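Local coordinates for putative sulfatase yidJ (Bacteroides fragilis, PDB 2QZU), which probably hydrolyses sulfate esters as a metal-dependent member of the sulfatase family, related to the alkaline phosphatases, at residues L354-M368 with I375-L389. Residues are numbered along the deposited sequence; the frame is centred on the assembly and turned at random.
Sequences LMIAFADLYPTLLSM and IPETVQTFDLSNEVL
In this alkaline phosphatase-like sulfatase fold, helix 361-368 follows the edge strand 349-352 of the mixed sheet, and the chain then returns as a largely irregular segment, 375-384, that runs back along the helix to A359 and then turns forward into helix 385-390. Polar contacts hold the segment at four points. T381 OG1 donates to A359 O (2.9 Å). D360 OD1 takes F382 N at 2.9 Å from above its carboxylate plane and also lies at the edge of the F382 ring, whose plane is nearly perpendicular to the carboxylate; OD2 accepts from A357 N and from Q399 NE2. T364 OG1 works twice: it donates to D360 O one turn back and receives L384 N at 3.0 Å in a nearly straight bond (168°). With its chi1 near -59°, the hydroxyl lies beside its own backbone N while CG2 turns to V388 CG2. The P363 ring packs with CD on T381 OG1, CG on F382 O and CB on I375 CD1. At the two ends of the type I turn P376-V379, P376 CD sits by the hydroxyl of Y362, which is hydrogen-bonded to R114 O, and V379 CG2 lies over one face of the Y362 ring, offset toward its rim, in a CH-pi contact 3.9 Å from the centroid. Beyond L384, the two helices cross at -67°, and selenomethionine M368, its chain bent at chi3, lays SE against V388 CG1 and CE against L389 CD2. L354 CD2 packs on E387 CB and, with I356 CG1, on L384 CD1. D383 joins both helices: OD1 forms an Asx turn with S385 N and also accepts from S385 OG, while OD2 receives S367 OG on its syn side at 2.6 Å.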
ATOM      1  N   LEU A 354      21.033   8.210 -31.384  1.00 10.00           N
ATOM      2  CA  LEU A 354      21.311   6.774 -31.489  1.00  9.25           C
ATOM      3  C   LEU A 354      20.293   5.940 -30.706  1.00  7.69           C
ATOM      4  O   LEU A 354      20.114   6.147 -29.510  1.00  8.74           O
ATOM      5  CB  LEU A 354      22.712   6.473 -30.951  1.00  9.87           C
ATOM      6  CG  LEU A 354      23.138   5.006 -31.061  1.00  6.33           C
ATOM      7  CD1 LEU A 354      23.378   4.653 -32.525  1.00  7.46           C
ATOM      8  CD2 LEU A 354      24.402   4.775 -30.241  1.00  8.00           C
HETATM    9  N   MSE A 355      19.649   4.984 -31.371  1.00  9.98           N
HETATM   10  CA  MSE A 355      18.654   4.156 -30.689  1.00 11.50           C
HETATM   11  C   MSE A 355      19.300   2.987 -29.950  1.00  8.35           C
HETATM   12  O   MSE A 355      19.008   1.820 -30.224  1.00 11.66           O
HETATM   13  CB  MSE A 355      17.618   3.621 -31.683  1.00 13.73           C
HETATM   14  CG  MSE A 355      16.324   3.193 -31.006  1.00 12.66           C
HETATM   15 SE   MSE A 355      15.210   2.074 -32.104  1.00 22.38          SE
HETATM   16  CE  MSE A 355      14.937   3.303 -33.585  1.00 11.77           C
ATOM     17  N   ILE A 356      20.179   3.310 -29.009  1.00  4.48           N
ATOM     18  CA  ILE A 356      20.860   2.295 -28.223  1.00  8.24           C
ATOM     19  C   ILE A 356      19.856   1.645 -27.273  1.00  9.60           C
ATOM     20  O   ILE A 356      18.928   2.297 -26.793  1.00  8.05           O
ATOM     21  CB  ILE A 356      22.036   2.922 -27.422  1.00  8.33           C
ATOM     22  CG1 ILE A 356      22.727   1.858 -26.568  1.00  8.01           C
ATOM     23  CG2 ILE A 356      21.533   4.062 -26.546  1.00  7.65           C
ATOM     24  CD1 ILE A 356      24.041   2.330 -25.972  1.00 12.78           C
ATOM     25  N   ALA A 357      20.028   0.351 -27.022  1.00  8.99           N
ATOM     26  CA  ALA A 357      19.124  -0.360 -26.130  1.00  5.01           C
ATOM     27  C   ALA A 357      19.838  -0.786 -24.860  1.00  7.10           C
ATOM     28  O   ALA A 357      21.056  -0.968 -24.842  1.00  8.32           O
ATOM     29  CB  ALA A 357      18.545  -1.588 -26.829  1.00  5.60           C
ATOM     30  N   PHE A 358      19.057  -0.951 -23.802  1.00  8.20           N
ATOM     31  CA  PHE A 358      19.563  -1.381 -22.505  1.00  6.51           C
ATOM     32  C   PHE A 358      20.470  -2.603 -22.673  1.00 11.02           C
ATOM     33  O   PHE A 358      21.552  -2.668 -22.088  1.00 10.38           O
ATOM     34  CB  PHE A 358      18.364  -1.719 -21.607  1.00  8.68           C
ATOM     35  CG  PHE A 358      18.715  -2.039 -20.177  1.00  5.64           C
ATOM     36  CD1 PHE A 358      19.303  -1.083 -19.350  1.00  4.73           C
ATOM     37  CD2 PHE A 358      18.375  -3.278 -19.632  1.00  5.63           C
ATOM     38  CE1 PHE A 358      19.542  -1.356 -18.002  1.00  8.55           C
ATOM     39  CE2 PHE A 358      18.608  -3.562 -18.289  1.00  8.28           C
ATOM     40  CZ  PHE A 358      19.191  -2.598 -17.470  1.00  9.17           C
ATOM     41  N   ALA A 359      20.038  -3.553 -23.499  1.00  6.78           N
ATOM     42  CA  ALA A 359      20.785  -4.792 -23.719  1.00  9.73           C
ATOM     43  C   ALA A 359      22.049  -4.683 -24.572  1.00  9.92           C
ATOM     44  O   ALA A 359      22.830  -5.629 -24.644  1.00  9.44           O
ATOM     45  CB  ALA A 359      19.859  -5.849 -24.311  1.00 11.71           C
ATOM     46  N   ASP A 360      22.247  -3.546 -25.228  1.00  8.96           N
ATOM     47  CA  ASP A 360      23.436  -3.362 -26.056  1.00  7.23           C
ATOM     48  C   ASP A 360      24.649  -2.963 -25.228  1.00  3.18           C
ATOM     49  O   ASP A 360      25.772  -2.949 -25.735  1.00  4.86           O
ATOM     50  CB  ASP A 360      23.197  -2.285 -27.119  1.00  5.01           C
ATOM     51  CG  ASP A 360      22.073  -2.642 -28.066  1.00 11.60           C
ATOM     52  OD1 ASP A 360      21.896  -3.849 -28.354  1.00 10.38           O
ATOM     53  OD2 ASP A 360      21.377  -1.713 -28.535  1.00 11.07           O
ATOM     54  N   LEU A 361      24.431  -2.647 -23.954  1.00  7.39           N
ATOM     55  CA  LEU A 361      25.532  -2.210 -23.104  1.00  4.73           C
ATOM     56  C   LEU A 361      26.648  -3.231 -22.866  1.00  8.13           C
ATOM     57  O   LEU A 361      27.795  -2.843 -22.653  1.00  9.47           O
ATOM     58  CB  LEU A 361      24.986  -1.678 -21.771  1.00  8.78           C
ATOM     59  CG  LEU A 361      24.221  -0.354 -21.931  1.00 11.24           C
ATOM     60  CD1 LEU A 361      23.571   0.037 -20.613  1.00 13.05           C
ATOM     61  CD2 LEU A 361      25.174   0.742 -22.397  1.00  9.93           C
ATOM     62  N   TYR A 362      26.327  -4.523 -22.920  1.00  7.36           N
ATOM     63  CA  TYR A 362      27.334  -5.572 -22.723  1.00  7.04           C
ATOM     64  C   TYR A 362      28.442  -5.432 -23.786  1.00  7.83           C
ATOM     65  O   TYR A 362      29.583  -5.102 -23.453  1.00 11.98           O
ATOM     66  CB  TYR A 362      26.655  -6.954 -22.796  1.00 10.09           C
ATOM     67  CG  TYR A 362      27.505  -8.178 -22.486  1.00  4.74           C
ATOM     68  CD1 TYR A 362      28.793  -8.328 -23.009  1.00  4.79           C
ATOM     69  CD2 TYR A 362      26.963  -9.246 -21.768  1.00  9.40           C
ATOM     70  CE1 TYR A 362      29.512  -9.513 -22.826  1.00  7.97           C
ATOM     71  CE2 TYR A 362      27.666 -10.428 -21.585  1.00  7.59           C
ATOM     72  CZ  TYR A 362      28.938 -10.561 -22.113  1.00 10.75           C
ATOM     73  OH  TYR A 362      29.625 -11.737 -21.928  1.00  9.67           O
ATOM     74  N   PRO A 363      28.123  -5.652 -25.078  1.00  5.19           N
ATOM     75  CA  PRO A 363      29.202  -5.510 -26.064  1.00  4.94           C
ATOM     76  C   PRO A 363      29.718  -4.076 -26.220  1.00  9.69           C
ATOM     77  O   PRO A 363      30.916  -3.859 -26.408  1.00 10.09           O
ATOM     78  CB  PRO A 363      28.570  -6.041 -27.349  1.00  9.50           C
ATOM     79  CG  PRO A 363      27.138  -5.648 -27.194  1.00 10.01           C
ATOM     80  CD  PRO A 363      26.850  -5.995 -25.742  1.00  7.79           C
ATOM     81  N   THR A 364      28.816  -3.104 -26.134  1.00  5.79           N
ATOM     82  CA  THR A 364      29.195  -1.701 -26.280  1.00  6.16           C
ATOM     83  C   THR A 364      30.216  -1.250 -25.236  1.00  8.95           C
ATOM     84  O   THR A 364      31.263  -0.704 -25.586  1.00  7.53           O
ATOM     85  CB  THR A 364      27.948  -0.787 -26.220  1.00  8.59           C
ATOM     86  OG1 THR A 364      27.038  -1.162 -27.264  1.00  7.41           O
ATOM     87  CG2 THR A 364      28.339   0.681 -26.405  1.00  7.41           C
ATOM     88  N   LEU A 365      29.926  -1.482 -23.958  1.00  6.26           N
ATOM     89  CA  LEU A 365      30.848  -1.072 -22.900  1.00  7.96           C
ATOM     90  C   LEU A 365      32.163  -1.848 -22.954  1.00 10.19           C
ATOM     91  O   LEU A 365      33.239  -1.265 -22.846  1.00  9.92           O
ATOM     92  CB  LEU A 365      30.195  -1.244 -21.524  1.00  6.43           C
ATOM     93  CG  LEU A 365      29.053  -0.267 -21.202  1.00  6.53           C
ATOM     94  CD1 LEU A 365      28.333  -0.710 -19.934  1.00  5.35           C
ATOM     95  CD2 LEU A 365      29.617   1.141 -21.033  1.00 10.42           C
ATOM     96  N   LEU A 366      32.078  -3.161 -23.133  1.00  6.52           N
ATOM     97  CA  LEU A 366      33.284  -3.980 -23.188  1.00  9.89           C
ATOM     98  C   LEU A 366      34.244  -3.515 -24.282  1.00  9.92           C
ATOM     99  O   LEU A 366      35.450  -3.436 -24.056  1.00  9.01           O
ATOM    100  CB  LEU A 366      32.914  -5.450 -23.400  1.00  8.97           C
ATOM    101  CG  LEU A 366      33.208  -6.426 -22.254  1.00 18.26           C
ATOM    102  CD1 LEU A 366      32.952  -5.778 -20.909  1.00 11.44           C
ATOM    103  CD2 LEU A 366      32.357  -7.678 -22.432  1.00 11.01           C
ATOM    104  N   SER A 367      33.714  -3.217 -25.467  1.00  5.64           N
ATOM    105  CA  SER A 367      34.561  -2.749 -26.564  1.00  5.05           C
ATOM    106  C   SER A 367      35.121  -1.364 -26.229  1.00  8.44           C
ATOM    107  O   SER A 367      36.292  -1.090 -26.478  1.00  8.80           O
ATOM    108  CB  SER A 367      33.773  -2.692 -27.880  1.00  6.63           C
ATOM    109  OG  SER A 367      33.517  -3.995 -28.384  1.00  9.57           O
HETATM  110  N   MSE A 368      34.288  -0.496 -25.661  1.00  5.44           N
HETATM  111  CA  MSE A 368      34.739   0.844 -25.288  1.00  5.07           C
HETATM  112  C   MSE A 368      35.868   0.760 -24.265  1.00  9.12           C
HETATM  113  O   MSE A 368      36.777   1.589 -24.256  1.00 10.33           O
HETATM  114  CB  MSE A 368      33.591   1.658 -24.677  1.00  5.09           C
HETATM  115  CG  MSE A 368      32.537   2.138 -25.656  1.00  7.54           C
HETATM  116 SE   MSE A 368      31.066   2.976 -24.697  1.00 24.01          SE
HETATM  117  CE  MSE A 368      31.971   4.597 -24.137  1.00  6.42           C
ATOM    118  N   ILE A 375      34.374 -10.414 -25.853  1.00  9.35           N
ATOM    119  CA  ILE A 375      32.926 -10.572 -25.991  1.00  8.26           C
ATOM    120  C   ILE A 375      32.663 -11.986 -26.511  1.00  9.06           C
ATOM    121  O   ILE A 375      33.181 -12.374 -27.556  1.00  8.96           O
ATOM    122  CB  ILE A 375      32.345  -9.542 -26.985  1.00  7.07           C
ATOM    123  CG1 ILE A 375      32.604  -8.123 -26.472  1.00  8.55           C
ATOM    124  CG2 ILE A 375      30.845  -9.754 -27.148  1.00  4.98           C
ATOM    125  CD1 ILE A 375      32.221  -7.036 -27.455  1.00 11.14           C
ATOM    126  N   PRO A 376      31.869 -12.782 -25.777  1.00 10.84           N
ATOM    127  CA  PRO A 376      31.571 -14.152 -26.202  1.00 11.21           C
ATOM    128  C   PRO A 376      30.859 -14.194 -27.550  1.00 12.48           C
ATOM    129  O   PRO A 376      30.187 -13.237 -27.942  1.00 10.44           O
ATOM    130  CB  PRO A 376      30.678 -14.678 -25.078  1.00 12.92           C
ATOM    131  CG  PRO A 376      31.107 -13.878 -23.892  1.00 16.03           C
ATOM    132  CD  PRO A 376      31.258 -12.501 -24.465  1.00 11.68           C
ATOM    133  N   GLU A 377      31.011 -15.311 -28.254  1.00 17.24           N
ATOM    134  CA  GLU A 377      30.365 -15.489 -29.548  1.00 21.04           C
ATOM    135  C   GLU A 377      28.860 -15.616 -29.325  1.00 21.91           C
ATOM    136  O   GLU A 377      28.066 -15.461 -30.250  1.00 29.57           O
ATOM    137  CB  GLU A 377      30.905 -16.752 -30.228  1.00 26.07           C
ATOM    138  CG  GLU A 377      30.242 -17.096 -31.553  1.00 39.66           C
ATOM    139  CD  GLU A 377      30.416 -16.010 -32.596  1.00 55.00           C
ATOM    140  OE1 GLU A 377      31.574 -15.688 -32.936  1.00 51.26           O
ATOM    141  OE2 GLU A 377      29.392 -15.479 -33.079  1.00 59.95           O
ATOM    142  N   THR A 378      28.477 -15.886 -28.082  1.00 19.00           N
ATOM    143  CA  THR A 378      27.072 -16.050 -27.730  1.00 23.01           C
ATOM    144  C   THR A 378      26.309 -14.726 -27.626  1.00 18.11           C
ATOM    145  O   THR A 378      25.080 -14.716 -27.634  1.00 16.51           O
ATOM    146  CB  THR A 378      26.926 -16.829 -26.397  1.00 23.30           C
ATOM    147  OG1 THR A 378      25.541 -17.118 -26.162  1.00 43.73           O
ATOM    148  CG2 THR A 378      27.470 -16.014 -25.228  1.00 21.73           C
ATOM    149  N   VAL A 379      27.031 -13.612 -27.530  1.00 12.93           N
ATOM    150  CA  VAL A 379      26.388 -12.301 -27.428  1.00 10.30           C
ATOM    151  C   VAL A 379      25.695 -11.926 -28.745  1.00  9.28           C
ATOM    152  O   VAL A 379      26.289 -11.998 -29.823  1.00 10.39           O
ATOM    153  CB  VAL A 379      27.416 -11.216 -27.019  1.00  4.69           C
ATOM    154  CG1 VAL A 379      26.812  -9.822 -27.146  1.00  6.99           C
ATOM    155  CG2 VAL A 379      27.856 -11.458 -25.579  1.00 14.45           C
ATOM    156  N   GLN A 380      24.428 -11.527 -28.638  1.00  7.18           N
ATOM    157  CA  GLN A 380      23.610 -11.179 -29.803  1.00  5.36           C
ATOM    158  C   GLN A 380      23.299  -9.698 -29.992  1.00  5.39           C
ATOM    159  O   GLN A 380      22.957  -9.274 -31.097  1.00  6.27           O
ATOM    160  CB  GLN A 380      22.270 -11.919 -29.730  1.00  5.49           C
ATOM    161  CG  GLN A 380      22.366 -13.427 -29.613  1.00  8.93           C
ATOM    162  CD  GLN A 380      20.997 -14.064 -29.447  1.00 13.62           C
ATOM    163  OE1 GLN A 380      20.323 -13.860 -28.434  1.00  8.06           O
ATOM    164  NE2 GLN A 380      20.576 -14.831 -30.447  1.00 10.93           N
ATOM    165  N   THR A 381      23.397  -8.913 -28.924  1.00  6.19           N
ATOM    166  CA  THR A 381      23.072  -7.492 -29.008  1.00  8.98           C
ATOM    167  C   THR A 381      24.082  -6.636 -29.786  1.00  8.63           C
ATOM    168  O   THR A 381      25.185  -7.087 -30.107  1.00  7.92           O
ATOM    169  CB  THR A 381      22.838  -6.914 -27.598  1.00 11.17           C
ATOM    170  OG1 THR A 381      24.021  -7.072 -26.806  1.00 10.11           O
ATOM    171  CG2 THR A 381      21.688  -7.656 -26.917  1.00  8.74           C
ATOM    172  N   PHE A 382      23.691  -5.401 -30.095  1.00  9.84           N
ATOM    173  CA  PHE A 382      24.532  -4.489 -30.875  1.00  7.69           C
ATOM    174  C   PHE A 382      25.740  -3.885 -30.161  1.00  6.70           C
ATOM    175  O   PHE A 382      25.626  -3.385 -29.043  1.00  6.76           O
ATOM    176  CB  PHE A 382      23.697  -3.326 -31.430  1.00  6.36           C
ATOM    177  CG  PHE A 382      22.571  -3.745 -32.336  1.00  9.66           C
ATOM    178  CD1 PHE A 382      21.300  -3.995 -31.820  1.00 13.35           C
ATOM    179  CD2 PHE A 382      22.774  -3.860 -33.709  1.00 11.99           C
ATOM    180  CE1 PHE A 382      20.247  -4.353 -32.659  1.00 14.32           C
ATOM    181  CE2 PHE A 382      21.728  -4.218 -34.556  1.00 14.04           C
ATOM    182  CZ  PHE A 382      20.460  -4.462 -34.032  1.00 13.40           C
ATOM    183  N   ASP A 383      26.896  -3.937 -30.820  1.00  8.55           N
ATOM    184  CA  ASP A 383      28.119  -3.343 -30.288  1.00  9.35           C
ATOM    185  C   ASP A 383      28.128  -1.951 -30.912  1.00 12.92           C
ATOM    186  O   ASP A 383      28.503  -1.782 -32.074  1.00 12.13           O
ATOM    187  CB  ASP A 383      29.361  -4.113 -30.751  1.00  9.43           C
ATOM    188  CG  ASP A 383      30.655  -3.489 -30.254  1.00 10.69           C
ATOM    189  OD1 ASP A 383      30.647  -2.294 -29.887  1.00 10.73           O
ATOM    190  OD2 ASP A 383      31.691  -4.191 -30.244  1.00 12.17           O
ATOM    191  N   LEU A 384      27.709  -0.958 -30.139  1.00  7.90           N
ATOM    192  CA  LEU A 384      27.632   0.409 -30.639  1.00  8.29           C
ATOM    193  C   LEU A 384      28.746   1.289 -30.082  1.00  6.51           C
ATOM    194  O   LEU A 384      28.605   2.509 -30.007  1.00  8.85           O
ATOM    195  CB  LEU A 384      26.268   1.004 -30.265  1.00  9.75           C
ATOM    196  CG  LEU A 384      25.036   0.242 -30.776  1.00  7.91           C
ATOM    197  CD1 LEU A 384      23.774   0.773 -30.112  1.00 10.98           C
ATOM    198  CD2 LEU A 384      24.949   0.373 -32.284  1.00  8.85           C
ATOM    199  N   SER A 385      29.857   0.668 -29.708  1.00  6.39           N
ATOM    200  CA  SER A 385      30.979   1.404 -29.133  1.00  9.87           C
ATOM    201  C   SER A 385      31.479   2.569 -29.988  1.00  8.19           C
ATOM    202  O   SER A 385      31.742   3.659 -29.469  1.00  9.92           O
ATOM    203  CB  SER A 385      32.134   0.442 -28.834  1.00 11.27           C
ATOM    204  OG  SER A 385      32.511  -0.281 -29.991  1.00 13.56           O
ATOM    205  N   ASN A 386      31.614   2.349 -31.292  1.00  9.38           N
ATOM    206  CA  ASN A 386      32.094   3.407 -32.174  1.00  6.84           C
ATOM    207  C   ASN A 386      31.107   4.566 -32.224  1.00  8.42           C
ATOM    208  O   ASN A 386      31.497   5.736 -32.143  1.00 11.27           O
ATOM    209  CB  ASN A 386      32.329   2.863 -33.585  1.00  7.89           C
ATOM    210  CG  ASN A 386      32.909   3.909 -34.513  1.00 18.52           C
ATOM    211  OD1 ASN A 386      32.224   4.427 -35.396  1.00 20.63           O
ATOM    212  ND2 ASN A 386      34.178   4.242 -34.303  1.00 13.57           N
ATOM    213  N   GLU A 387      29.826   4.231 -32.363  1.00  7.55           N
ATOM    214  CA  GLU A 387      28.763   5.227 -32.408  1.00 11.00           C
ATOM    215  C   GLU A 387      28.750   6.052 -31.118  1.00 10.05           C
ATOM    216  O   GLU A 387      28.635   7.276 -31.155  1.00 10.43           O
ATOM    217  CB  GLU A 387      27.404   4.543 -32.585  1.00 11.46           C
ATOM    218  CG  GLU A 387      27.133   3.916 -33.954  1.00 15.52           C
ATOM    219  CD  GLU A 387      27.988   2.695 -34.253  1.00 24.93           C
ATOM    220  OE1 GLU A 387      28.399   1.987 -33.309  1.00 15.28           O
ATOM    221  OE2 GLU A 387      28.231   2.427 -35.450  1.00 28.32           O
ATOM    222  N   VAL A 388      28.864   5.380 -29.978  1.00  9.07           N
ATOM    223  CA  VAL A 388      28.857   6.071 -28.697  1.00 10.91           C
ATOM    224  C   VAL A 388      30.069   6.993 -28.539  1.00 11.37           C
ATOM    225  O   VAL A 388      29.931   8.148 -28.142  1.00 12.85           O
ATOM    226  CB  VAL A 388      28.830   5.063 -27.520  1.00  9.17           C
ATOM    227  CG1 VAL A 388      29.002   5.792 -26.200  1.00  9.91           C
ATOM    228  CG2 VAL A 388      27.510   4.299 -27.528  1.00  5.36           C
ATOM    229  N   LEU A 389      31.249   6.481 -28.871  1.00 10.39           N
ATOM    230  CA  LEU A 389      32.479   7.258 -28.744  1.00 14.81           C
ATOM    231  C   LEU A 389      32.583   8.460 -29.682  1.00 15.42           C
ATOM    232  O   LEU A 389      32.935   9.560 -29.255  1.00 15.86           O
ATOM    233  CB  LEU A 389      33.693   6.353 -28.972  1.00 13.00           C
ATOM    234  CG  LEU A 389      33.998   5.272 -27.931  1.00 10.33           C
ATOM    235  CD1 LEU A 389      35.084   4.351 -28.474  1.00 19.60           C
ATOM    236  CD2 LEU A 389      34.442   5.914 -26.623  1.00 16.38           C
TER